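Local coordinates for probable DNA endonuclease SmrA (Escherichia coli, PDB 3QD7), which binds DNA and has DNA endonuclease activity, the chain here being the part of the protein that carries its Smr domain, at residues L6-T11 and E59-V64; L10-L15 and R97-R102; N78-H83 and A125-L130. One frame throughout, in Å; residues are numbered along the deposited sequence.

In the fold
From the N terminus the chain first runs as an irregular arm over two helices. Contact 1 ties residues 6-11 to helix 57-73, closing a loop of 47 residues; contact 2 takes up the same arm at residues 10-15 and holds it to helix 92-105, closing 81. Both start from one stretch, sharing Leu10 and Thr11, and they touch where Arg61 CD packs on Thr12 CG2. Contact 3, about 15 Å from contact 2 between centres, pairs strands 78-82 and 125-130 inside the sheet. It follows contact 1 in series and crosses contact 2, because helix 92-105 comes between its strands in the sequence while the arm precedes both; Val100 packs on Ile81 and Arg97 on His83.

Contact 1. Residues L6-T11 and E59-V64; sequences LDNFLT and ECRKMV
The guanidinium of Arg61 has the amide of Asn8 over one face and the carbonyl of Leu10 at its edge. The two flat groups are stacked with their planes 29° apart, and Asn8 ND2 sits over the centre of the guanidinium. Asn8 belongs to an Asx turn: its OD1 accepts from Leu10 N at 3.1 Å, a bond that helps hold the amide, in the part of the arm that crosses helix 57-73 of this alpha/beta/alpha fold. On the other branch of the amide, Asn8 ND2 donates to Arg61 O at 3.1 Å and nearly straight (168°), meeting that oxygen from above its carbonyl plane; ND2 also bonds Gln5 OE1. Arg61 CG is anti to the backbone N (chi1 -166°), and after a bend at chi3 the end of the chain comes to the arm. Arg61 NH1 then donates to Leu10 O at 2.7 Å, and a weak bond from the same nitrogen reaches Asn8 O. On the helix itself, Glu58 forms a salt bridge with Arg61 NE, which would help fix the rotation of the guanidinium. An alanine in place of Arg61 would probably leave Leu10 O and the carboxylate of Glu58 without this partner and the Asn8 amide without the flat group stacked on it. Beside these bonds the contact is apolar: Leu10 CB lies 3.7 Å from Arg61 CG. Farther along, Leu10 and Val64 cross at about a right angle, Leu10 CD1 meeting Val64 CG1 at 4.1 Å.

Contact 2. Residues L10-L15 and R97-R102; sequences LTTGFL and RSYVAR
Arg102 reaches from helix 92-105 to the backbone of residues 11-13 and grips one oxygen with two nitrogens. This helix belongs to the Smr domain, and the N-terminal arm runs over it without regular secondary structure. The arginine leaves the helix with CG anti to the backbone N (chi1 164°), continues extended through chi2 and bends at chi3. Arg102 NH1 and NH2, end-on, both donate to Gly13 O at 3.1 Å. That oxygen lies in the guanidinium plane, while both nitrogens come to it from the same face of its carbonyl. A weak bond from Arg102 NH1 to Thr11 O adds a second backbone acceptor, and Asp16 forms a salt bridge with NH2, so the charge is met on the arm as well. Gly13 has backbone angles at which a CB would press on the carbonyl oxygen of Thr12. The hydroxyl of Thr11 is held by Glu106.

One turn back along the helix, Tyr99 packs against Thr12 and Leu15. Thr12 CA comes 3.7 Å from Tyr99 CE1. Leu15, with CG anti to its backbone N (chi1 -178°), lies against both Tyr99 and Ser98. Its CD2 makes a CH-pi contact over one face of the Tyr99 ring, 3.9 Å from the centroid and offset toward the rim. Ser98, whose hydroxyl bonds Ile18 N, meets the other methyl: Leu15 CD1 touches Ser98 CB at 3.8 Å and also nears Tyr99 CD1.

Contact 3. Residues N78-H83 and A125-L130; sequences NVLIIH and ACYVAL
Val79 and Val128 face each other in a hydrogen-bonded pair, Val79 CG2 resting 3.8 Å from Val128 CB on the face that also carries Ile81 and Leu130. Leu130 comes in across Val79 at about a right angle, its CD2 3.8 Å from Val79 CG1. Farther along the same face Ile81 CD1 meets Val128 CG2 at 4.0 Å, and Leu104 of helix 92-105 touches both residues. The fit is looser at the next pair, where Ile81 CB and Cys126 SG are 4.4 Å apart.

The strands are neighbours in the mixed beta-sheet of the alpha/beta/alpha fold and run antiparallel, their directions 159° apart. Four backbone bonds join them. Val79 and Val128 exchange two, and so do Ile81 and Cys126, whose link from Ile81 N to Cys126 O is nearly straight at 171°.

The other face, with Leu80, Ile82, Ala125 and Tyr127, holds close contacts too. Leu80 CD1 lies 3.7 Å from Ala125 CB, and the same methyl touches Tyr127 CD1. The Tyr127 ring stacks on Tyr44, and its hydroxyl bonds His120. The side chain of Ile82, partly exposed, meets Ala125 loosely, Ile82 CG1 being 4.4 Å from Ala125 CB. Beyond the last pair, His83 turns a ring face to Ala125 CA, and its NE2 hydrogen-bonds Ser123 O.

Contact 1. Residues L6-T11 and E59-V64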
loop_
_atom_site.group_PDB
_atom_site.type_symbol
_atom_site.label_atom_id
_atom_site.label_comp_id
_atom_site.label_asym_id
_atom_site.label_seq_id
_atom_site.Cartn_x
_atom_site.Cartn_y
_atom_site.Cartn_z
ATOM N N LEU A 6 -7.886 -14.297 -11.714
ATOM C CA LEU A 6 -6.922 -15.335 -12.100
ATOM C C LEU A 6 -5.517 -14.781 -12.371
ATOM O O LEU A 6 -4.542 -15.529 -12.309
ATOM C CB LEU A 6 -7.433 -16.256 -13.216
ATOM C CG LEU A 6 -8.094 -15.761 -14.493
ATOM C CD1 LEU A 6 -7.088 -15.380 -15.542
ATOM C CD2 LEU A 6 -8.978 -16.882 -15.003
ATOM N N ASP A 7 -5.419 -13.470 -12.622
ATOM C CA ASP A 7 -4.127 -12.756 -12.812
ATOM C C ASP A 7 -3.505 -12.179 -11.528
ATOM O O ASP A 7 -2.404 -11.621 -11.568
ATOM C CB ASP A 7 -4.296 -11.608 -13.803
ATOM C CG ASP A 7 -4.710 -12.084 -15.177
ATOM O OD1 ASP A 7 -4.098 -13.040 -15.699
ATOM O OD2 ASP A 7 -5.645 -11.492 -15.731
ATOM N N ASN A 8 -4.219 -12.311 -10.411
ATOM C CA ASN A 8 -3.800 -11.777 -9.117
ATOM C C ASN A 8 -2.602 -12.518 -8.563
ATOM O O ASN A 8 -2.735 -13.560 -7.926
ATOM C CB ASN A 8 -4.964 -11.784 -8.101
ATOM C CG ASN A 8 -4.688 -10.886 -6.885
ATOM O OD1 ASN A 8 -3.540 -10.738 -6.465
ATOM N ND2 ASN A 8 -5.744 -10.284 -6.325
ATOM N N PHE A 9 -1.429 -11.940 -8.788
ATOM C CA PHE A 9 -0.158 -12.539 -8.381
ATOM C C PHE A 9 0.245 -12.260 -6.935
ATOM O O PHE A 9 1.281 -12.750 -6.472
ATOM C CB PHE A 9 0.973 -12.099 -9.335
ATOM C CG PHE A 9 1.027 -10.612 -9.583
ATOM C CD1 PHE A 9 0.676 -10.106 -10.831
ATOM C CD2 PHE A 9 1.451 -9.717 -8.569
ATOM C CE1 PHE A 9 0.721 -8.725 -11.082
ATOM C CE2 PHE A 9 1.510 -8.332 -8.806
ATOM C CZ PHE A 9 1.125 -7.834 -10.072
ATOM N N LEU A 10 -0.548 -11.478 -6.219
ATOM C CA LEU A 10 -0.267 -11.202 -4.798
ATOM C C LEU A 10 -0.249 -12.499 -3.961
ATOM O O LEU A 10 -1.155 -13.336 -4.069
ATOM C CB LEU A 10 -1.278 -10.190 -4.242
ATOM C CG LEU A 10 -1.346 -8.854 -5.015
ATOM C CD1 LEU A 10 -2.145 -7.835 -4.281
ATOM C CD2 LEU A 10 0.054 -8.286 -5.269
ATOM N N THR A 11 0.774 -12.656 -3.125
ATOM C CA THR A 11 1.008 -13.935 -2.451
ATOM C C THR A 11 0.636 -13.852 -0.977
ATOM O O THR A 11 0.694 -12.781 -0.364
ATOM C CB THR A 11 2.499 -14.430 -2.582
ATOM O OG1 THR A 11 3.372 -13.514 -1.918
ATOM C CG2 THR A 11 2.930 -14.608 -4.065
ATOM N N GLU A 59 -10.273 -10.451 0.808
ATOM C CA GLU A 59 -10.924 -9.297 0.162
ATOM C C GLU A 59 -9.930 -8.148 -0.038
ATOM O O GLU A 59 -9.954 -7.500 -1.069
ATOM C CB GLU A 59 -12.159 -8.846 0.946
ATOM C CG GLU A 59 -13.046 -7.824 0.218
ATOM C CD GLU A 59 -13.859 -8.416 -0.976
ATOM O OE1 GLU A 59 -14.329 -7.634 -1.847
ATOM O OE2 GLU A 59 -14.037 -9.653 -1.042
ATOM N N CYS A 60 -9.067 -7.905 0.950
ATOM C CA CYS A 60 -7.983 -6.923 0.836
ATOM C C CYS A 60 -7.086 -7.246 -0.335
ATOM O O CYS A 60 -6.705 -6.354 -1.072
ATOM C CB CYS A 60 -7.115 -6.892 2.110
ATOM S SG CYS A 60 -7.907 -6.127 3.524
ATOM N N ARG A 61 -6.745 -8.524 -0.502
ATOM C CA ARG A 61 -5.873 -8.947 -1.603
ATOM C C ARG A 61 -6.474 -8.685 -3.004
ATOM O O ARG A 61 -5.760 -8.302 -3.943
ATOM C CB ARG A 61 -5.491 -10.417 -1.454
ATOM C CG ARG A 61 -4.339 -10.850 -2.359
ATOM C CD ARG A 61 -4.031 -12.343 -2.217
ATOM N NE ARG A 61 -5.069 -13.090 -2.893
ATOM C CZ ARG A 61 -4.951 -13.582 -4.119
ATOM N NH1 ARG A 61 -3.802 -13.466 -4.782
ATOM N NH2 ARG A 61 -5.980 -14.201 -4.676
ATOM N N LYS A 62 -7.783 -8.887 -3.125
ATOM C CA LYS A 62 -8.505 -8.585 -4.368
ATOM C C LYS A 62 -8.621 -7.068 -4.623
ATOM O O LYS A 62 -8.435 -6.615 -5.743
ATOM C CB LYS A 62 -9.894 -9.258 -4.358
ATOM C CG LYS A 62 -9.845 -10.791 -4.186
ATOM C CD LYS A 62 -11.165 -11.508 -4.587
ATOM C CE LYS A 62 -12.302 -11.183 -3.638
ATOM N NZ LYS A 62 -13.309 -12.278 -3.587
ATOM N N MET A 63 -8.911 -6.297 -3.579
ATOM C CA MET A 63 -9.046 -4.836 -3.688
ATOM C C MET A 63 -7.718 -4.133 -4.021
ATOM O O MET A 63 -7.661 -3.261 -4.869
ATOM C CB MET A 63 -9.621 -4.267 -2.377
ATOM C CG MET A 63 -11.057 -4.702 -2.090
ATOM S SD MET A 63 -11.553 -4.364 -0.386
ATOM C CE MET A 63 -11.990 -2.633 -0.521
ATOM N N VAL A 64 -6.647 -4.527 -3.354
ATOM C CA VAL A 64 -5.335 -3.907 -3.587
ATOM C C VAL A 64 -4.893 -4.159 -5.038
ATOM O O VAL A 64 -4.443 -3.255 -5.740
ATOM C CB VAL A 64 -4.278 -4.446 -2.534
ATOM C CG1 VAL A 64 -2.839 -4.068 -2.906
ATOM C CG2 VAL A 64 -4.645 -3.961 -1.110
#

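Contact 2. Residues L10-L15 and R97-R102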
loop_
_atom_site.group_PDB
_atom_site.type_symbol
_atom_site.label_atom_id
_atom_site.label_comp_id
_atom_site.label_asym_id
_atom_site.label_seq_id
_atom_site.Cartn_x
_atom_site.Cartn_y
_atom_site.Cartn_z
ATOM N N LEU A 10 -0.548 -11.478 -6.219
ATOM C CA LEU A 10 -0.267 -11.202 -4.798
ATOM C C LEU A 10 -0.249 -12.499 -3.961
ATOM O O LEU A 10 -1.155 -13.336 -4.069
ATOM C CB LEU A 10 -1.278 -10.190 -4.242
ATOM C CG LEU A 10 -1.346 -8.854 -5.015
ATOM C CD1 LEU A 10 -2.145 -7.835 -4.281
ATOM C CD2 LEU A 10 0.054 -8.286 -5.269
ATOM N N THR A 11 0.774 -12.656 -3.125
ATOM C CA THR A 11 1.008 -13.935 -2.451
ATOM C C THR A 11 0.636 -13.852 -0.977
ATOM O O THR A 11 0.694 -12.781 -0.364
ATOM C CB THR A 11 2.499 -14.430 -2.582
ATOM O OG1 THR A 11 3.372 -13.514 -1.918
ATOM C CG2 THR A 11 2.930 -14.608 -4.065
ATOM N N THR A 12 0.245 -14.986 -0.418
ATOM C CA THR A 12 -0.020 -15.080 1.003
ATOM C C THR A 12 0.914 -16.143 1.552
ATOM O O THR A 12 1.676 -16.758 0.804
ATOM C CB THR A 12 -1.483 -15.468 1.299
ATOM O OG1 THR A 12 -1.758 -16.741 0.718
ATOM C CG2 THR A 12 -2.450 -14.460 0.722
ATOM N N GLY A 13 0.871 -16.358 2.855
ATOM C CA GLY A 13 1.581 -17.492 3.422
ATOM C C GLY A 13 2.974 -17.090 3.812
ATOM O O GLY A 13 3.654 -16.364 3.082
ATOM N N PHE A 14 3.399 -17.574 4.973
ATOM C CA PHE A 14 4.676 -17.166 5.568
ATOM C C PHE A 14 4.719 -15.637 5.663
ATOM O O PHE A 14 5.753 -14.995 5.404
ATOM C CB PHE A 14 5.872 -17.758 4.803
ATOM C CG PHE A 14 5.880 -19.269 4.775
ATOM C CD1 PHE A 14 6.600 -19.989 5.724
ATOM C CD2 PHE A 14 5.147 -19.968 3.819
ATOM C CE1 PHE A 14 6.594 -21.378 5.712
ATOM C CE2 PHE A 14 5.138 -21.360 3.802
ATOM C CZ PHE A 14 5.863 -22.064 4.746
ATOM N N LEU A 15 3.563 -15.072 6.031
ATOM C CA LEU A 15 3.460 -13.659 6.329
ATOM C C LEU A 15 4.558 -13.307 7.312
ATOM O O LEU A 15 4.721 -13.963 8.346
ATOM C CB LEU A 15 2.091 -13.274 6.908
ATOM C CG LEU A 15 1.926 -11.765 7.193
ATOM C CD1 LEU A 15 2.272 -10.925 5.969
ATOM C CD2 LEU A 15 0.529 -11.446 7.683
ATOM N N ARG A 97 -1.917 -4.593 7.339
ATOM C CA ARG A 97 -0.772 -3.727 7.104
ATOM C C ARG A 97 0.424 -4.554 6.607
ATOM O O ARG A 97 1.139 -4.144 5.689
ATOM C CB ARG A 97 -0.397 -2.975 8.396
ATOM C CG ARG A 97 0.631 -1.834 8.174
ATOM C CD ARG A 97 0.962 -1.080 9.455
ATOM N NE ARG A 97 1.720 -1.905 10.395
ATOM C CZ ARG A 97 2.935 -1.623 10.853
ATOM N NH1 ARG A 97 3.578 -0.507 10.480
ATOM N NH2 ARG A 97 3.511 -2.475 11.695
ATOM N N SER A 98 0.640 -5.717 7.232
ATOM C CA SER A 98 1.802 -6.569 6.886
ATOM C C SER A 98 1.676 -7.178 5.495
ATOM O O SER A 98 2.662 -7.228 4.755
ATOM C CB SER A 98 2.059 -7.655 7.930
ATOM O OG SER A 98 2.468 -7.081 9.140
ATOM N N TYR A 99 0.460 -7.589 5.133
ATOM C CA TYR A 99 0.195 -8.079 3.783
ATOM C C TYR A 99 0.356 -6.975 2.771
ATOM O O TYR A 99 0.919 -7.210 1.687
ATOM C CB TYR A 99 -1.204 -8.691 3.678
ATOM C CG TYR A 99 -1.229 -10.173 3.986
ATOM C CD1 TYR A 99 -0.431 -11.076 3.255
ATOM C CD2 TYR A 99 -2.041 -10.682 5.007
ATOM C CE1 TYR A 99 -0.455 -12.440 3.528
ATOM C CE2 TYR A 99 -2.066 -12.062 5.299
ATOM C CZ TYR A 99 -1.268 -12.924 4.546
ATOM O OH TYR A 99 -1.275 -14.261 4.817
ATOM N N VAL A 100 -0.134 -5.769 3.106
ATOM C CA VAL A 100 -0.030 -4.642 2.159
ATOM C C VAL A 100 1.460 -4.325 1.914
ATOM O O VAL A 100 1.882 -4.075 0.782
ATOM C CB VAL A 100 -0.817 -3.373 2.640
ATOM C CG1 VAL A 100 -0.431 -2.141 1.801
ATOM C CG2 VAL A 100 -2.365 -3.597 2.606
ATOM N N ALA A 101 2.263 -4.380 2.974
ATOM C CA ALA A 101 3.711 -4.185 2.835
ATOM C C ALA A 101 4.349 -5.129 1.805
ATOM O O ALA A 101 5.176 -4.712 1.010
ATOM C CB ALA A 101 4.402 -4.340 4.182
ATOM N N ARG A 102 3.974 -6.406 1.842
ATOM C CA ARG A 102 4.499 -7.373 0.897
ATOM C C ARG A 102 3.906 -7.161 -0.489
ATOM O O ARG A 102 4.636 -7.147 -1.476
ATOM C CB ARG A 102 4.154 -8.787 1.366
ATOM C CG ARG A 102 4.313 -9.834 0.282
ATOM C CD ARG A 102 3.646 -11.108 0.680
ATOM N NE ARG A 102 4.463 -11.830 1.651
ATOM C CZ ARG A 102 4.272 -13.097 1.983
ATOM N NH1 ARG A 102 3.281 -13.786 1.418
ATOM N NH2 ARG A 102 5.074 -13.671 2.870
#

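Contact 3. Residues N78-H83 and A125-L130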
loop_
_atom_site.group_PDB
_atom_site.type_symbol
_atom_site.label_atom_id
_atom_site.label_comp_id
_atom_site.label_asym_id
_atom_site.label_seq_id
_atom_site.Cartn_x
_atom_site.Cartn_y
_atom_site.Cartn_z
ATOM N N ASN A 78 0.757 8.587 -7.358
ATOM C CA ASN A 78 0.761 8.206 -5.953
ATOM C C ASN A 78 -0.622 7.903 -5.445
ATOM O O ASN A 78 -1.600 8.487 -5.884
ATOM C CB ASN A 78 1.462 9.236 -5.075
ATOM C CG ASN A 78 1.186 10.646 -5.512
ATOM O OD1 ASN A 78 2.004 11.263 -6.204
ATOM N ND2 ASN A 78 0.023 11.170 -5.121
ATOM N N VAL A 79 -0.685 6.940 -4.535
ATOM C CA VAL A 79 -1.949 6.525 -3.965
ATOM C C VAL A 79 -1.780 6.336 -2.482
ATOM O O VAL A 79 -0.648 6.207 -1.983
ATOM C CB VAL A 79 -2.520 5.259 -4.641
ATOM C CG1 VAL A 79 -2.811 5.557 -6.085
ATOM C CG2 VAL A 79 -1.539 4.052 -4.528
ATOM N N LEU A 80 -2.912 6.376 -1.792
ATOM C CA LEU A 80 -2.992 6.179 -0.362
ATOM C C LEU A 80 -3.693 4.869 -0.052
ATOM O O LEU A 80 -4.803 4.617 -0.532
ATOM C CB LEU A 80 -3.798 7.335 0.274
ATOM C CG LEU A 80 -4.016 7.286 1.792
ATOM C CD1 LEU A 80 -2.671 7.434 2.503
ATOM C CD2 LEU A 80 -4.930 8.427 2.171
ATOM N N ILE A 81 -3.080 4.029 0.775
ATOM C CA ILE A 81 -3.794 2.847 1.232
ATOM C C ILE A 81 -4.053 2.900 2.733
ATOM O O ILE A 81 -3.126 3.051 3.519
ATOM C CB ILE A 81 -3.067 1.532 0.849
ATOM C CG1 ILE A 81 -2.759 1.473 -0.663
ATOM C CG2 ILE A 81 -3.902 0.315 1.299
ATOM C CD1 ILE A 81 -1.913 0.267 -1.014
ATOM N N ILE A 82 -5.319 2.720 3.108
ATOM C CA ILE A 82 -5.768 2.806 4.486
ATOM C C ILE A 82 -6.021 1.419 5.053
ATOM O O ILE A 82 -7.014 0.752 4.708
ATOM C CB ILE A 82 -7.083 3.640 4.604
ATOM C CG1 ILE A 82 -6.965 4.932 3.763
ATOM C CG2 ILE A 82 -7.412 3.938 6.092
ATOM C CD1 ILE A 82 -8.291 5.588 3.358
ATOM N N HIS A 83 -5.120 0.976 5.919
ATOM C CA HIS A 83 -5.253 -0.350 6.548
ATOM C C HIS A 83 -5.775 -0.297 7.988
ATOM O O HIS A 83 -6.366 -1.264 8.459
ATOM C CB HIS A 83 -3.925 -1.088 6.502
ATOM C CG HIS A 83 -2.781 -0.267 6.991
ATOM N ND1 HIS A 83 -1.811 0.225 6.149
ATOM C CD2 HIS A 83 -2.467 0.168 8.233
ATOM C CE1 HIS A 83 -0.941 0.922 6.853
ATOM N NE2 HIS A 83 -1.327 0.914 8.118
ATOM N N ALA A 125 -2.202 4.318 7.665
ATOM C CA ALA A 125 -2.239 4.384 6.187
ATOM C C ALA A 125 -0.875 4.495 5.617
ATOM O O ALA A 125 0.062 4.907 6.323
ATOM C CB ALA A 125 -3.090 5.595 5.737
ATOM N N CYS A 126 -0.710 4.177 4.342
ATOM C CA CYS A 126 0.569 4.466 3.712
ATOM C C CYS A 126 0.440 5.089 2.322
ATOM O O CYS A 126 -0.513 4.811 1.573
ATOM C CB CYS A 126 1.493 3.239 3.709
ATOM S SG CYS A 126 0.948 1.949 2.620
ATOM N N TYR A 127 1.397 5.962 2.029
ATOM C CA TYR A 127 1.590 6.604 0.737
ATOM C C TYR A 127 2.309 5.616 -0.119
ATOM O O TYR A 127 3.223 4.947 0.366
ATOM C CB TYR A 127 2.552 7.792 0.877
ATOM C CG TYR A 127 2.014 8.940 1.665
ATOM C CD1 TYR A 127 0.656 9.227 1.646
ATOM C CD2 TYR A 127 2.859 9.768 2.413
ATOM C CE1 TYR A 127 0.137 10.279 2.338
ATOM C CE2 TYR A 127 2.341 10.838 3.120
ATOM C CZ TYR A 127 0.972 11.080 3.068
ATOM O OH TYR A 127 0.407 12.119 3.739
ATOM N N VAL A 128 1.968 5.572 -1.397
ATOM C CA VAL A 128 2.634 4.687 -2.321
ATOM C C VAL A 128 3.035 5.497 -3.567
ATOM O O VAL A 128 2.206 6.222 -4.140
ATOM C CB VAL A 128 1.704 3.481 -2.721
ATOM C CG1 VAL A 128 2.431 2.475 -3.625
ATOM C CG2 VAL A 128 1.100 2.805 -1.497
ATOM N N ALA A 129 4.300 5.374 -3.982
ATOM C CA ALA A 129 4.754 6.005 -5.224
ATOM C C ALA A 129 4.621 5.017 -6.381
ATOM O O ALA A 129 5.090 3.883 -6.295
ATOM C CB ALA A 129 6.192 6.520 -5.103
ATOM N N LEU A 130 3.986 5.473 -7.453
ATOM C CA LEU A 130 3.724 4.643 -8.619
ATOM C C LEU A 130 4.478 5.209 -9.829
ATOM O O LEU A 130 4.467 6.420 -10.056
ATOM C CB LEU A 130 2.212 4.617 -8.902
ATOM C CG LEU A 130 1.271 3.515 -8.387
ATOM C CD1 LEU A 130 1.681 2.799 -7.150
ATOM C CD2 LEU A 130 -0.103 4.040 -8.199
#